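Probable M18-family aminopeptidase 1 (Thermotoga maritima, PDB 2GLF) is probably a metal-dependent aminopeptidase that removes residues from the amino ends of peptides, with zinc as its likely natural cofactor. Local coordinates at residues I273-E278 with A290-K295; G85-V90 with N319-S324. All coordinates share one frame; numbering follows the deposited sequence.

Contact 1 (I273-E278 with A290-K295); sequences IFFDKE and ARFYLK
A strand of the large mixed sheet meets the first turn of the helix that covers it, I273 and F275 from strand 270-275 packing against F292 and Y293 of helix 292-303. The two segments stay well apart, with the CA atoms of I273 and Y293, the nearest such pair, separated by 7.9 Å, and side chains alone bridge the interval. CG2 of I273, anti to the backbone N, reaches CE2 of F292 at 4.4 Å. The other branch of I273 extends toward the Y293 ring, and these two side chains cross at about a right angle. F275 enters through the far end of its ring: CZ meets CB of Y293 at 4.2 Å, with that methylene at the ring's edge and near its plane, while CE2 lies 4.4 Å from CD2 of F292 and near the plane of the F292 ring. F407 closes against both F275 and Y293, giving a cluster of aromatic rings. On the active-site side, the F275 side chain lies about 5 Å from that of H92, a ligand of a bound manganese. All four touching residues are buried, so the hold probably rests on the fit of rings and isoleucine branches, with no directional bond between the segments.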
loop_
_atom_site.group_PDB
_atom_site.type_symbol
_atom_site.label_atom_id
_atom_site.label_comp_id
_atom_site.label_asym_id
_atom_site.label_seq_id
_atom_site.Cartn_x
_atom_site.Cartn_y
_atom_site.Cartn_z
ATOM N N ILE A 273 -32.401 26.100 34.373
ATOM C CA ILE A 273 -30.994 26.380 34.633
ATOM C C ILE A 273 -30.227 26.429 33.312
ATOM O O ILE A 273 -30.412 25.586 32.435
ATOM C CB ILE A 273 -30.393 25.322 35.546
ATOM C CG1 ILE A 273 -31.242 25.221 36.806
ATOM C CG2 ILE A 273 -28.976 25.701 35.935
ATOM C CD1 ILE A 273 -30.930 24.002 37.625
ATOM N N PHE A 274 -29.370 27.433 33.178
ATOM C CA PHE A 274 -28.595 27.628 31.965
ATOM C C PHE A 274 -27.109 27.465 32.235
ATOM O O PHE A 274 -26.516 28.270 32.955
ATOM C CB PHE A 274 -28.877 29.024 31.426
ATOM C CG PHE A 274 -30.314 29.247 31.048
ATOM C CD1 PHE A 274 -30.966 30.409 31.415
ATOM C CD2 PHE A 274 -31.000 28.315 30.285
ATOM C CE1 PHE A 274 -32.283 30.641 31.020
ATOM C CE2 PHE A 274 -32.312 28.542 29.889
ATOM C CZ PHE A 274 -32.953 29.707 30.257
ATOM N N PHE A 275 -26.500 26.433 31.653
ATOM C CA PHE A 275 -25.078 26.190 31.873
ATOM C C PHE A 275 -24.162 26.614 30.743
ATOM O O PHE A 275 -24.592 26.843 29.619
ATOM C CB PHE A 275 -24.828 24.716 32.177
ATOM C CG PHE A 275 -25.525 24.227 33.412
ATOM C CD1 PHE A 275 -26.790 23.651 33.330
ATOM C CD2 PHE A 275 -24.915 24.337 34.660
ATOM C CE1 PHE A 275 -27.436 23.188 34.475
ATOM C CE2 PHE A 275 -25.552 23.876 35.814
ATOM C CZ PHE A 275 -26.814 23.299 35.723
ATOM N N ASP A 276 -22.883 26.705 31.078
ATOM C CA ASP A 276 -21.818 27.090 30.156
ATOM C C ASP A 276 -20.850 25.895 30.157
ATOM O O ASP A 276 -20.938 25.034 31.031
ATOM C CB ASP A 276 -21.183 28.397 30.695
ATOM C CG ASP A 276 -19.728 28.618 30.263
ATOM O OD1 ASP A 276 -18.866 28.718 31.170
ATOM O OD2 ASP A 276 -19.432 28.724 29.048
ATOM N N LYS A 277 -19.970 25.806 29.166
ATOM C CA LYS A 277 -18.998 24.712 29.112
ATOM C C LYS A 277 -19.510 23.327 28.697
ATOM O O LYS A 277 -18.753 22.365 28.743
ATOM C CB LYS A 277 -18.276 24.578 30.463
ATOM C CG LYS A 277 -16.991 25.385 30.606
ATOM C CD LYS A 277 -17.209 26.846 30.277
ATOM C CE LYS A 277 -15.992 27.707 30.594
ATOM N NZ LYS A 277 -14.831 27.412 29.716
ATOM N N GLU A 278 -20.770 23.200 28.296
ATOM C CA GLU A 278 -21.261 21.879 27.899
ATOM C C GLU A 278 -20.532 21.387 26.652
ATOM O O GLU A 278 -20.170 20.214 26.567
ATOM C CB GLU A 278 -22.764 21.910 27.619
ATOM C CG GLU A 278 -23.124 21.701 26.153
ATOM C CD GLU A 278 -23.131 20.251 25.726
ATOM O OE1 GLU A 278 -23.273 19.994 24.507
ATOM O OE2 GLU A 278 -23.008 19.372 26.603
ATOM N N ALA A 290 -21.152 21.202 38.812
ATOM C CA ALA A 290 -20.310 22.319 39.227
ATOM C C ALA A 290 -20.729 22.892 40.576
ATOM O O ALA A 290 -20.355 24.011 40.925
ATOM C CB ALA A 290 -20.339 23.414 38.179
ATOM N N ARG A 291 -21.515 22.127 41.325
ATOM C CA ARG A 291 -21.975 22.537 42.647
ATOM C C ARG A 291 -23.010 23.653 42.607
ATOM O O ARG A 291 -23.987 23.621 43.351
ATOM C CB ARG A 291 -20.789 22.961 43.520
ATOM C CG ARG A 291 -21.128 23.037 45.003
ATOM C CD ARG A 291 -19.904 23.321 45.854
ATOM N NE ARG A 291 -20.206 23.254 47.282
ATOM C CZ ARG A 291 -20.387 22.125 47.962
ATOM N NH1 ARG A 291 -20.291 20.953 47.350
ATOM N NH2 ARG A 291 -20.673 22.167 49.254
ATOM N N PHE A 292 -22.789 24.635 41.742
ATOM C CA PHE A 292 -23.702 25.769 41.580
ATOM C C PHE A 292 -25.187 25.378 41.640
ATOM O O PHE A 292 -26.001 26.030 42.309
ATOM C CB PHE A 292 -23.410 26.449 40.243
ATOM C CG PHE A 292 -24.459 27.427 39.815
ATOM C CD1 PHE A 292 -24.763 28.532 40.605
ATOM C CD2 PHE A 292 -25.132 27.254 38.609
ATOM C CE1 PHE A 292 -25.724 29.457 40.195
ATOM C CE2 PHE A 292 -26.092 28.169 38.190
ATOM C CZ PHE A 292 -26.391 29.275 38.983
ATOM N N TYR A 293 -25.524 24.313 40.922
ATOM C CA TYR A 293 -26.883 23.798 40.854
ATOM C C TYR A 293 -27.442 23.398 42.216
ATOM O O TYR A 293 -28.563 23.761 42.563
ATOM C CB TYR A 293 -26.904 22.612 39.895
ATOM C CG TYR A 293 -28.139 21.756 39.946
ATOM C CD1 TYR A 293 -29.411 22.318 39.867
ATOM C CD2 TYR A 293 -28.034 20.369 40.010
ATOM C CE1 TYR A 293 -30.554 21.514 39.844
ATOM C CE2 TYR A 293 -29.161 19.559 39.985
ATOM C CZ TYR A 293 -30.420 20.135 39.898
ATOM O OH TYR A 293 -31.532 19.326 39.835
ATOM N N LEU A 294 -26.673 22.640 42.986
ATOM C CA LEU A 294 -27.140 22.226 44.298
ATOM C C LEU A 294 -26.997 23.360 45.304
ATOM O O LEU A 294 -27.762 23.455 46.262
ATOM C CB LEU A 294 -26.370 20.999 44.765
ATOM C CG LEU A 294 -26.626 19.777 43.883
ATOM C CD1 LEU A 294 -26.073 18.545 44.580
ATOM C CD2 LEU A 294 -28.134 19.607 43.627
ATOM N N LYS A 295 -26.014 24.224 45.079
ATOM C CA LYS A 295 -25.798 25.362 45.955
ATOM C C LYS A 295 -27.002 26.278 45.822
ATOM O O LYS A 295 -27.373 26.972 46.769
ATOM C CB LYS A 295 -24.526 26.110 45.558
ATOM C CG LYS A 295 -24.360 27.448 46.246
ATOM C CD LYS A 295 -22.994 28.028 45.984
ATOM C CE LYS A 295 -22.986 29.518 46.230
ATOM N NZ LYS A 295 -23.855 30.235 45.253
#

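Contact 2 (G85-V90 with N319-S324); sequences GLNLVV and NTSVIS
L88 with V322 and V89 with I323 form a parallel strand pair in the mixed sheet of the M18 catalytic fold, and G85, L86, N319 and T320 meet just before it. Strands 87-92 and 321-329 run side by side, the short segments at 18° to each other. Beyond this contact the same strands supply the metal ligands H92 and D326.

Backbone bonds set the register. L88 spans V322, its N bonding to S321 O at 3.1 Å and its O receiving I323 N at 2.8 Å; I323 in turn spans V89, because V90 N donates to I323 O at 2.9 Å. This alternation is the parallel pattern, and CA of V322 adds a CH···O contact to L88 O at 3.3 Å. Near the start, the bond from S321 N to L86 O is weak.

There a side chain takes over. L86 N donates to T320 OG1 at 2.8 Å and 154°, the hydroxyl held beside its own backbone N (chi1 -65°). The same OG1 bonds to V316 O in the preceding helix 310-318, so one hydroxyl ties the end of that helix to the residue leading into strand 87-92. An alanine here, without the hydroxyl, would probably leave both L86 N and V316 O without this partner.

Apolar contacts occupy both faces. On the face of L88 and V90, V90 CG2 touches V322 CG1 at 4.2 Å. On the face of V89 and I323, CG2 of V89 lies 4.1 Å from CB of I323, and both residues pack on Y443 of helix 433-449.

Polar side chains turn to partners outside the pair. S324 OG bonds to D416 OD2 on the next strand, and the amide ND2 of N87 reaches M447 O and the terminal oxygen OXT of L450.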
loop_
_atom_site.group_PDB
_atom_site.type_symbol
_atom_site.label_atom_id
_atom_site.label_comp_id
_atom_site.label_asym_id
_atom_site.label_seq_id
_atom_site.Cartn_x
_atom_site.Cartn_y
_atom_site.Cartn_z
ATOM N N GLY A 85 -40.289 18.497 45.348
ATOM C CA GLY A 85 -39.533 18.461 44.110
ATOM C C GLY A 85 -39.968 19.571 43.176
ATOM O O GLY A 85 -40.888 20.328 43.490
ATOM N N LEU A 86 -39.308 19.689 42.033
ATOM C CA LEU A 86 -39.685 20.714 41.072
ATOM C C LEU A 86 -39.520 20.225 39.647
ATOM O O LEU A 86 -38.897 19.191 39.407
ATOM C CB LEU A 86 -38.886 22.011 41.297
ATOM C CG LEU A 86 -37.366 22.071 41.479
ATOM C CD1 LEU A 86 -36.967 23.522 41.757
ATOM C CD2 LEU A 86 -36.923 21.186 42.639
ATOM N N ASN A 87 -40.119 20.951 38.711
ATOM C CA ASN A 87 -40.030 20.611 37.300
ATOM C C ASN A 87 -39.020 21.539 36.645
ATOM O O ASN A 87 -39.314 22.698 36.355
ATOM C CB ASN A 87 -41.395 20.760 36.628
ATOM C CG ASN A 87 -42.289 19.556 36.854
ATOM O OD1 ASN A 87 -41.943 18.639 37.611
ATOM N ND2 ASN A 87 -43.444 19.547 36.193
ATOM N N LEU A 88 -37.817 21.022 36.430
ATOM C CA LEU A 88 -36.755 21.802 35.819
ATOM C C LEU A 88 -36.470 21.374 34.395
ATOM O O LEU A 88 -36.480 20.191 34.071
ATOM C CB LEU A 88 -35.459 21.642 36.602
ATOM C CG LEU A 88 -35.395 22.086 38.050
ATOM C CD1 LEU A 88 -34.010 21.737 38.584
ATOM C CD2 LEU A 88 -35.671 23.578 38.154
ATOM N N VAL A 89 -36.220 22.355 33.547
ATOM C CA VAL A 89 -35.845 22.088 32.175
ATOM C C VAL A 89 -34.475 22.772 32.136
ATOM O O VAL A 89 -34.340 23.926 32.559
ATOM C CB VAL A 89 -36.843 22.728 31.186
ATOM C CG1 VAL A 89 -37.031 24.184 31.520
ATOM C CG2 VAL A 89 -36.351 22.568 29.764
ATOM N N VAL A 90 -33.449 22.055 31.687
ATOM C CA VAL A 90 -32.105 22.623 31.650
ATOM C C VAL A 90 -31.495 22.640 30.265
ATOM O O VAL A 90 -31.763 21.758 29.446
ATOM C CB VAL A 90 -31.156 21.851 32.579
ATOM C CG1 VAL A 90 -31.674 21.908 33.993
ATOM C CG2 VAL A 90 -31.031 20.407 32.117
ATOM N N ASN A 319 -37.516 13.595 44.106
ATOM C CA ASN A 319 -38.668 13.985 43.314
ATOM C C ASN A 319 -37.998 14.952 42.350
ATOM O O ASN A 319 -36.768 15.031 42.330
ATOM C CB ASN A 319 -39.697 14.706 44.182
ATOM C CG ASN A 319 -40.092 13.897 45.409
ATOM O OD1 ASN A 319 -40.494 12.736 45.301
ATOM N ND2 ASN A 319 -39.977 14.507 46.581
ATOM N N THR A 320 -38.764 15.694 41.565
ATOM C CA THR A 320 -38.160 16.627 40.607
ATOM C C THR A 320 -37.889 15.945 39.276
ATOM O O THR A 320 -37.004 15.107 39.151
ATOM C CB THR A 320 -36.802 17.220 41.101
ATOM O OG1 THR A 320 -37.016 18.025 42.268
ATOM C CG2 THR A 320 -36.156 18.067 40.004
ATOM N N SER A 321 -38.672 16.321 38.279
ATOM C CA SER A 321 -38.519 15.772 36.953
ATOM C C SER A 321 -37.634 16.745 36.196
ATOM O O SER A 321 -37.860 17.957 36.233
ATOM C CB SER A 321 -39.884 15.662 36.287
ATOM O OG SER A 321 -40.797 15.009 37.151
ATOM N N VAL A 322 -36.609 16.223 35.532
ATOM C CA VAL A 322 -35.705 17.075 34.772
ATOM C C VAL A 322 -35.828 16.804 33.281
ATOM O O VAL A 322 -35.790 15.660 32.833
ATOM C CB VAL A 322 -34.224 16.869 35.204
ATOM C CG1 VAL A 322 -33.304 17.709 34.338
ATOM C CG2 VAL A 322 -34.044 17.247 36.663
ATOM N N ILE A 323 -36.014 17.873 32.523
ATOM C CA ILE A 323 -36.108 17.784 31.078
ATOM C C ILE A 323 -34.799 18.370 30.571
ATOM O O ILE A 323 -34.509 19.549 30.794
ATOM C CB ILE A 323 -37.255 18.638 30.507
ATOM C CG1 ILE A 323 -38.588 18.222 31.130
ATOM C CG2 ILE A 323 -37.284 18.506 28.978
ATOM C CD1 ILE A 323 -39.017 16.846 30.768
ATOM N N SER A 324 -33.998 17.532 29.924
ATOM C CA SER A 324 -32.725 17.954 29.358
ATOM C C SER A 324 -33.034 18.618 28.014
ATOM O O SER A 324 -33.282 17.935 27.021
ATOM C CB SER A 324 -31.828 16.734 29.153
ATOM O OG SER A 324 -30.581 17.102 28.600
#

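How the contacts relate
Both contacts are buried and belong to one sheet, in which strands 270-275 and 87-92 are neighbours; along the chain, both segments of contact 1 fall between those of contact 2. Contact 2 joins strand to strand within the sheet through directional backbone bonds, whereas contact 1 joins sheet to helix through hydrocarbon and rings alone. They meet directly: Y293 OH packs 3.7 Å from CD1 of L88, placing helix 292-303 over the L88 and V90 face, while helix 433-449 covers the other. Contact 1 also borders a subunit interface, for R291 at its helix start forms salt bridges with E310 and D314 of the second subunit; no other chain touches contact 2.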